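Local structure of ferric iron-binding protein HitA (6IWF) at residues A[36-48]-A[57-69]. The protein probably binds ferric iron in the periplasm as the solute-binding component of an iron uptake system, and is implicated in gallium internalization. Numbering follows the deposited sequence.
Sequences GGDGQLASQITEE and LYTEESPPLIRLA
The Asp38 carboxylate, in the first turn of helix 38-48, takes two successive backbone amides of the loop after strand 57-59. Glu60 N meets the syn lone pair of Asp38 OD1 at 3.0 Å, and Glu61 N reaches Asp38 OD2, also at 3.0 Å, on its syn side but 17° out of the carboxylate plane. Two bonds to one carboxylate probably help hold the backbone at Glu60, an iron ligand in a metal-bound structure of this protein; here Glu60 OE1 is hydrogen-bonded to Tyr196 OH, of another ligand. Pro64 CG lies 3.7 Å from Asp38 CB, and Pro64 CB packs on Ala42 CB. Farther along, Arg67, with CG anti to the backbone N (chi1 171°) and an extended chain, inserts its guanidinium among Gly39, Ala42, Ser43 and Thr46. Arg67 NH1 gives a weak hydrogen bond (3.3 Å) to Ser43 OG at the guanidinium edge, while Thr46 OG1, itself donating to Ala42 O, lies over one face. Ile45 CD1 touches Leu57 CD2 (4.1 Å) and Leu68 CD1. The segment axes of helices 38-48 and 63-69 run 13° from parallel. Helix 38-48 forms the beta-alpha-beta crossover from strand 30-35 to strand 56-59, with strand 4-9 between them, parallel to both; strand 224-231 pairs antiparallel with 56-59.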
loop_
_atom_site.group_PDB
_atom_site.type_symbol
_atom_site.label_atom_id
_atom_site.label_comp_id
_atom_site.label_asym_id
_atom_site.label_seq_id
_atom_site.Cartn_x
_atom_site.Cartn_y
_atom_site.Cartn_z
ATOM N N GLY A 36 -1.920 -8.591 -11.779
ATOM C CA GLY A 36 -0.555 -8.987 -11.476
ATOM C C GLY A 36 -0.083 -8.300 -10.216
ATOM O O GLY A 36 -0.798 -7.497 -9.610
ATOM N N GLY A 37 1.135 -8.644 -9.803
ATOM C CA GLY A 37 1.775 -7.895 -8.744
ATOM C C GLY A 37 2.359 -6.599 -9.278
ATOM O O GLY A 37 2.709 -6.495 -10.453
ATOM N N ASP A 38 2.439 -5.602 -8.391
ATOM C CA ASP A 38 3.029 -4.296 -8.692
ATOM C C ASP A 38 4.297 -4.403 -9.533
ATOM O O ASP A 38 4.373 -3.881 -10.652
ATOM C CB ASP A 38 3.364 -3.570 -7.382
ATOM C CG ASP A 38 2.167 -2.866 -6.755
ATOM O OD1 ASP A 38 1.031 -2.973 -7.289
ATOM O OD2 ASP A 38 2.379 -2.215 -5.701
ATOM N N GLY A 39 5.312 -5.081 -8.993
ATOM C CA GLY A 39 6.592 -5.153 -9.683
ATOM C C GLY A 39 6.528 -5.946 -10.976
ATOM O O GLY A 39 7.156 -5.574 -11.973
ATOM N N GLN A 40 5.774 -7.049 -10.976
ATOM C CA GLN A 40 5.598 -7.823 -12.198
ATOM C C GLN A 40 4.962 -6.965 -13.285
ATOM O O GLN A 40 5.398 -6.982 -14.442
ATOM C CB GLN A 40 4.751 -9.066 -11.902
ATOM C CG GLN A 40 4.119 -9.736 -13.106
ATOM C CD GLN A 40 2.843 -10.505 -12.751
ATOM O OE1 GLN A 40 2.632 -10.907 -11.598
ATOM N NE2 GLN A 40 1.981 -10.702 -13.747
ATOM N N LEU A 41 3.955 -6.169 -12.914
ATOM C CA LEU A 41 3.295 -5.324 -13.905
ATOM C C LEU A 41 4.210 -4.199 -14.372
ATOM O O LEU A 41 4.265 -3.899 -15.570
ATOM C CB LEU A 41 1.995 -4.764 -13.337
ATOM C CG LEU A 41 0.916 -5.825 -13.105
ATOM C CD1 LEU A 41 -0.210 -5.211 -12.287
ATOM C CD2 LEU A 41 0.409 -6.342 -14.435
ATOM N N ALA A 42 4.942 -3.568 -13.446
ATOM C CA ALA A 42 5.870 -2.513 -13.853
ATOM C C ALA A 42 6.973 -3.075 -14.748
ATOM O O ALA A 42 7.370 -2.437 -15.732
ATOM C CB ALA A 42 6.455 -1.822 -12.622
ATOM N N SER A 43 7.459 -4.283 -14.441
ATOM C CA SER A 43 8.455 -4.911 -15.306
ATOM C C SER A 43 7.870 -5.270 -16.662
ATOM O O SER A 43 8.541 -5.121 -17.686
ATOM C CB SER A 43 9.039 -6.155 -14.643
ATOM O OG SER A 43 9.787 -5.779 -13.504
ATOM N N GLN A 44 6.625 -5.745 -16.693
ATOM C CA GLN A 44 5.989 -6.048 -17.968
ATOM C C GLN A 44 5.864 -4.795 -18.819
ATOM O O GLN A 44 6.184 -4.806 -20.014
ATOM C CB GLN A 44 4.619 -6.675 -17.739
ATOM C CG GLN A 44 3.934 -7.155 -19.019
ATOM C CD GLN A 44 2.598 -7.822 -18.744
ATOM O OE1 GLN A 44 2.323 -8.245 -17.615
ATOM N NE2 GLN A 44 1.753 -7.915 -19.772
ATOM N N ILE A 45 5.405 -3.692 -18.215
ATOM C CA ILE A 45 5.293 -2.442 -18.962
ATOM C C ILE A 45 6.658 -2.004 -19.474
ATOM O O ILE A 45 6.792 -1.551 -20.617
ATOM C CB ILE A 45 4.640 -1.350 -18.097
ATOM C CG1 ILE A 45 3.154 -1.659 -17.899
ATOM C CG2 ILE A 45 4.823 0.023 -18.744
ATOM C CD1 ILE A 45 2.488 -0.840 -16.781
ATOM N N THR A 46 7.690 -2.140 -18.640
ATOM C CA THR A 46 9.035 -1.759 -19.056
ATOM C C THR A 46 9.502 -2.601 -20.244
ATOM O O THR A 46 10.093 -2.070 -21.192
ATOM C CB THR A 46 9.994 -1.881 -17.874
ATOM O OG1 THR A 46 9.563 -1.017 -16.813
ATOM C CG2 THR A 46 11.413 -1.495 -18.279
ATOM N N GLU A 47 9.213 -3.908 -20.233
ATOM C CA GLU A 47 9.638 -4.768 -21.341
ATOM C C GLU A 47 8.755 -4.602 -22.573
ATOM O O GLU A 47 9.260 -4.626 -23.701
ATOM C CB GLU A 47 9.653 -6.240 -20.915
ATOM C CG GLU A 47 10.299 -6.456 -19.567
ATOM C CD GLU A 47 10.639 -7.902 -19.240
ATOM O OE1 GLU A 47 10.472 -8.776 -20.121
ATOM O OE2 GLU A 47 11.065 -8.160 -18.086
ATOM N N GLU A 48 7.441 -4.442 -22.388
ATOM C CA GLU A 48 6.547 -4.312 -23.537
ATOM C C GLU A 48 6.776 -3.004 -24.288
ATOM O O GLU A 48 6.542 -2.942 -25.502
ATOM C CB GLU A 48 5.085 -4.406 -23.092
ATOM C CG GLU A 48 4.560 -5.811 -22.840
ATOM C CD GLU A 48 3.252 -5.818 -22.053
ATOM O OE1 GLU A 48 2.895 -4.779 -21.447
ATOM O OE2 GLU A 48 2.584 -6.875 -22.025
ATOM N N LEU A 57 -2.295 2.104 -15.156
ATOM C CA LEU A 57 -1.676 1.237 -14.163
ATOM C C LEU A 57 -2.172 1.632 -12.781
ATOM O O LEU A 57 -2.202 2.817 -12.447
ATOM C CB LEU A 57 -0.155 1.337 -14.222
ATOM C CG LEU A 57 0.629 0.605 -13.122
ATOM C CD1 LEU A 57 0.481 -0.901 -13.224
ATOM C CD2 LEU A 57 2.095 1.017 -13.169
ATOM N N TYR A 58 -2.545 0.638 -11.980
ATOM C CA TYR A 58 -3.073 0.850 -10.637
ATOM C C TYR A 58 -2.263 -0.037 -9.710
ATOM O O TYR A 58 -2.237 -1.255 -9.907
ATOM C CB TYR A 58 -4.561 0.479 -10.607
ATOM C CG TYR A 58 -5.338 0.744 -9.332
ATOM C CD1 TYR A 58 -4.869 1.592 -8.334
ATOM C CD2 TYR A 58 -6.568 0.132 -9.143
ATOM C CE1 TYR A 58 -5.635 1.821 -7.176
ATOM C CE2 TYR A 58 -7.321 0.348 -8.008
ATOM C CZ TYR A 58 -6.859 1.181 -7.035
ATOM O OH TYR A 58 -7.646 1.370 -5.923
ATOM N N THR A 59 -1.547 0.566 -8.756
ATOM C CA THR A 59 -0.643 -0.194 -7.901
ATOM C C THR A 59 -1.015 -0.062 -6.428
ATOM O O THR A 59 -1.569 0.951 -5.983
ATOM C CB THR A 59 0.815 0.243 -8.077
ATOM O OG1 THR A 59 0.956 1.624 -7.727
ATOM C CG2 THR A 59 1.286 0.002 -9.511
ATOM N N GLU A 60 -0.664 -1.103 -5.673
ATOM C CA GLU A 60 -0.813 -1.091 -4.222
ATOM C C GLU A 60 0.106 -0.071 -3.563
ATOM O O GLU A 60 -0.246 0.514 -2.532
ATOM C CB GLU A 60 -0.512 -2.482 -3.668
ATOM C CG GLU A 60 -1.697 -3.215 -3.115
ATOM C CD GLU A 60 -1.274 -4.319 -2.181
ATOM O OE1 GLU A 60 -1.683 -4.277 -1.004
ATOM O OE2 GLU A 60 -0.521 -5.212 -2.623
ATOM N N GLU A 61 1.314 0.126 -4.115
ATOM C CA GLU A 61 2.327 0.969 -3.499
ATOM C C GLU A 61 2.924 1.911 -4.534
ATOM O O GLU A 61 2.776 1.722 -5.746
ATOM C CB GLU A 61 3.449 0.137 -2.866
ATOM C CG GLU A 61 2.969 -1.113 -2.140
ATOM C CD GLU A 61 2.301 -0.824 -0.805
ATOM O OE1 GLU A 61 1.794 -1.798 -0.188
ATOM O OE2 GLU A 61 2.279 0.353 -0.364
ATOM N N SER A 62 3.632 2.921 -4.037
ATOM C CA SER A 62 4.165 3.960 -4.917
ATOM C C SER A 62 5.527 3.670 -5.561
ATOM O O SER A 62 5.785 4.223 -6.637
ATOM C CB SER A 62 4.235 5.292 -4.159
ATOM O OG SER A 62 4.885 5.144 -2.910
ATOM N N PRO A 63 6.423 2.851 -4.989
ATOM C CA PRO A 63 7.753 2.634 -5.643
ATOM C C PRO A 63 7.662 2.271 -7.122
ATOM O O PRO A 63 8.413 2.847 -7.926
ATOM C CB PRO A 63 8.369 1.502 -4.807
ATOM C CG PRO A 63 7.880 1.836 -3.421
ATOM C CD PRO A 63 6.431 2.277 -3.620
ATOM N N PRO A 64 6.774 1.361 -7.552
ATOM C CA PRO A 64 6.701 1.090 -9.003
ATOM C C PRO A 64 6.321 2.303 -9.831
ATOM O O PRO A 64 6.760 2.420 -10.987
ATOM C CB PRO A 64 5.634 -0.012 -9.115
ATOM C CG PRO A 64 5.537 -0.591 -7.754
ATOM C CD PRO A 64 5.816 0.519 -6.810
ATOM N N LEU A 65 5.486 3.197 -9.295
ATOM C CA LEU A 65 5.105 4.381 -10.056
ATOM C C LEU A 65 6.263 5.360 -10.142
ATOM O O LEU A 65 6.485 5.977 -11.192
ATOM C CB LEU A 65 3.888 5.060 -9.427
ATOM C CG LEU A 65 2.630 4.209 -9.319
ATOM C CD1 LEU A 65 1.575 4.945 -8.479
ATOM C CD2 LEU A 65 2.106 3.895 -10.701
ATOM N N ILE A 66 7.005 5.524 -9.043
ATOM C CA ILE A 66 8.169 6.397 -9.068
ATOM C C ILE A 66 9.187 5.856 -10.057
ATOM O O ILE A 66 9.799 6.619 -10.814
ATOM C CB ILE A 66 8.749 6.557 -7.647
ATOM C CG1 ILE A 66 7.768 7.368 -6.781
ATOM C CG2 ILE A 66 10.116 7.245 -7.684
ATOM C CD1 ILE A 66 8.073 7.327 -5.319
ATOM N N ARG A 67 9.324 4.521 -10.118
ATOM C CA ARG A 67 10.231 3.886 -11.080
ATOM C C ARG A 67 9.804 4.184 -12.513
ATOM O O ARG A 67 10.607 4.660 -13.326
ATOM C CB ARG A 67 10.285 2.369 -10.833
ATOM C CG ARG A 67 11.042 1.547 -11.902
ATOM C CD ARG A 67 10.680 0.047 -11.848
ATOM N NE ARG A 67 11.299 -0.708 -12.940
ATOM C CZ ARG A 67 10.966 -1.949 -13.285
ATOM N NH1 ARG A 67 10.014 -2.595 -12.630
ATOM N NH2 ARG A 67 11.589 -2.551 -14.294
ATOM N N LEU A 68 8.531 3.922 -12.836
ATOM C CA LEU A 68 8.040 4.134 -14.196
ATOM C C LEU A 68 8.035 5.610 -14.567
ATOM O O LEU A 68 8.236 5.964 -15.740
ATOM C CB LEU A 68 6.632 3.554 -14.333
ATOM C CG LEU A 68 6.519 2.030 -14.261
ATOM C CD1 LEU A 68 5.107 1.619 -14.576
ATOM C CD2 LEU A 68 7.459 1.370 -15.231
ATOM N N ALA A 69 7.750 6.484 -13.597
ATOM C CA ALA A 69 7.793 7.917 -13.867
ATOM C C ALA A 69 9.203 8.363 -14.215
ATOM O O ALA A 69 9.406 9.147 -15.152
ATOM C CB ALA A 69 7.279 8.704 -12.662
#